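Local coordinates for catalase (Bacillus pumilus, PDB 4QOL), which breaks down hydrogen peroxide to water and oxygen at a haem and also shows peroxidase-like reactivity towards phenolic substrates, at the interface of chains A and B. Sequence-based numbering; all coordinates share one arbitrary frame. Chains: chain A/B, Catalase.

The interface of chains A and B. Residues chain A 139, 329, 331, 412-413, 416; chain B 22-23, 25, 28-30.
A:Asp139 meets B:Ser23 with both carboxylate oxygens, each approached from its syn side. The hydroxyl OG of B:Ser23 gives a short hydrogen bond of 2.6 Å to OD1 of A:Asp139, while the backbone N of the same serine reaches OD2 at 2.8 Å, 32° out of the carboxylate plane. With CG anti to its own backbone N (chi1 -169°), the aspartate turns this two-toothed grip towards chain B. An alanine here would probably leave the amide of B:Ser23 without its acceptor, its hydroxyl held by water alone among the contacts described, and water 2 short of a partner.

Next to it, A:Lys331 runs out extended beyond CG; its side chain crosses that of B:Thr25 at about a right angle, CD lying 3.9 Å from CG2 of B:Thr25. At its tip the terminal amino group NZ donates a hydrogen bond to the carbonyl O of B:His28 at 2.8 Å, coming from above the carbonyl plane rather than along a lone pair. A:Arg413 offers NH2 to O of B:Asn22 at 3.0 Å; the acceptor lies at the edge of the guanidinium, in its plane. Backbone pairing of A:Val412 with B:Thr25, N to O both ways, makes a short antiparallel bridge.

Waters tie these pieces together. Water 2 links OD2 of A:Asp139, OD1 of B:Asn22 and NZ of A:Lys331, and water 1 joins that NZ to O of B:Ser23 and OG1 of B:Thr25. Water 3 bridges OG of B:Ser23 and the backbone O of A:Lys331. The lysine would probably also help balance the nearby carboxylate charge.

In the fold, A:Lys331 opens helix 331-348, and strand 411-412 of chain A receives strand 25-26 from the N-terminal arm of chain B, which reaches across its neighbour; a two-fold twin repeats the contact in this catalase tetramer.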
# COMPACT_ATOMS: atom_id res chain seq x y z
N ASP A 139 -21.22 22.60 2.43
CA ASP A 139 -21.58 21.21 2.50
C ASP A 139 -20.41 20.42 1.97
O ASP A 139 -19.94 20.65 0.87
CB ASP A 139 -22.88 20.91 1.69
CG ASP A 139 -23.44 19.52 1.97
OD1 ASP A 139 -22.65 18.55 1.90
OD2 ASP A 139 -24.64 19.37 2.35
N GLU A 329 -23.48 21.20 14.09
CA GLU A 329 -24.23 20.69 12.93
C GLU A 329 -23.78 21.16 11.53
O GLU A 329 -24.27 20.66 10.52
CB GLU A 329 -25.71 20.99 13.22
CG GLU A 329 -25.90 22.44 13.68
CD GLU A 329 -25.86 22.78 15.26
OE1 GLU A 329 -25.13 22.29 16.16
OE2 GLU A 329 -26.58 23.74 15.65
N LYS A 331 -22.55 21.46 8.01
CA LYS A 331 -22.56 20.29 7.19
C LYS A 331 -21.17 20.14 6.48
O LYS A 331 -20.87 19.08 5.99
CB LYS A 331 -23.63 20.34 6.09
CG LYS A 331 -25.06 20.38 6.61
CD LYS A 331 -26.06 20.39 5.44
CE LYS A 331 -27.44 20.78 5.93
NZ LYS A 331 -28.36 20.81 4.78
N VAL A 412 -33.15 14.07 5.29
CA VAL A 412 -33.35 14.86 4.10
C VAL A 412 -32.01 15.21 3.46
O VAL A 412 -31.00 15.30 4.14
CB VAL A 412 -34.12 16.15 4.47
CG1 VAL A 412 -34.70 16.84 3.27
CG2 VAL A 412 -35.26 15.82 5.42
N ARG A 413 -32.05 15.48 2.17
CA ARG A 413 -31.01 16.23 1.46
C ARG A 413 -31.63 17.56 0.99
O ARG A 413 -32.39 17.62 0.03
CB ARG A 413 -30.52 15.47 0.25
CG ARG A 413 -29.81 14.16 0.59
CD ARG A 413 -29.38 13.54 -0.70
NE ARG A 413 -28.85 12.19 -0.53
CZ ARG A 413 -27.59 11.87 -0.35
NH1 ARG A 413 -27.30 10.53 -0.29
NH2 ARG A 413 -26.63 12.81 -0.21
N ILE A 416 -29.67 24.38 3.82
CA ILE A 416 -30.06 25.10 4.98
C ILE A 416 -31.01 26.27 4.63
O ILE A 416 -31.02 26.83 3.51
CB ILE A 416 -28.86 25.74 5.74
CG1 ILE A 416 -28.01 26.61 4.78
CG2 ILE A 416 -28.02 24.66 6.41
CD1 ILE A 416 -27.17 27.61 5.50
N ASN B 22 -26.27 18.28 -1.66
CA ASN B 22 -26.53 18.21 -0.22
C ASN B 22 -26.24 16.83 0.34
O ASN B 22 -26.77 15.83 -0.15
CB ASN B 22 -28.00 18.58 0.12
CG ASN B 22 -28.43 19.90 -0.49
OD1 ASN B 22 -27.94 20.96 -0.10
ND2 ASN B 22 -29.28 19.83 -1.54
N SER B 23 -25.53 16.83 1.46
CA SER B 23 -25.40 15.65 2.33
C SER B 23 -26.78 15.29 2.94
O SER B 23 -27.66 16.13 3.00
CB SER B 23 -24.45 15.98 3.45
OG SER B 23 -23.15 16.21 3.04
N THR B 25 -29.04 14.56 6.12
CA THR B 25 -28.93 15.18 7.42
C THR B 25 -30.26 15.09 8.16
O THR B 25 -31.29 14.75 7.59
CB THR B 25 -28.55 16.69 7.30
OG1 THR B 25 -29.53 17.41 6.51
CG2 THR B 25 -27.19 16.87 6.66
N HIS B 28 -33.07 19.98 7.44
CA HIS B 28 -32.25 20.84 6.61
C HIS B 28 -31.05 21.48 7.32
O HIS B 28 -30.11 21.90 6.63
CB HIS B 28 -33.06 21.93 5.91
CG HIS B 28 -33.81 22.80 6.85
ND1 HIS B 28 -35.19 22.75 6.98
CD2 HIS B 28 -33.38 23.69 7.77
CE1 HIS B 28 -35.56 23.58 7.94
NE2 HIS B 28 -34.48 24.17 8.43
N ARG B 29 -31.03 21.52 8.65
CA ARG B 29 -29.89 22.09 9.33
C ARG B 29 -29.23 21.23 10.36
O ARG B 29 -28.54 21.74 11.28
CB ARG B 29 -30.22 23.46 9.90
CG ARG B 29 -31.30 23.49 10.97
CD ARG B 29 -31.45 24.94 11.44
NE ARG B 29 -32.26 25.13 12.66
CZ ARG B 29 -31.77 25.00 13.89
NH1 ARG B 29 -30.50 24.61 14.08
NH2 ARG B 29 -32.55 25.24 14.95
N GLY B 30 -29.41 19.92 10.26
CA GLY B 30 -29.00 19.04 11.40
C GLY B 30 -27.72 18.38 11.00
O GLY B 30 -27.22 18.54 9.85
O HOH W 1 -29.17 18.17 3.91
O HOH W 2 -26.68 21.19 2.25
O HOH W 3 -21.89 16.41 5.68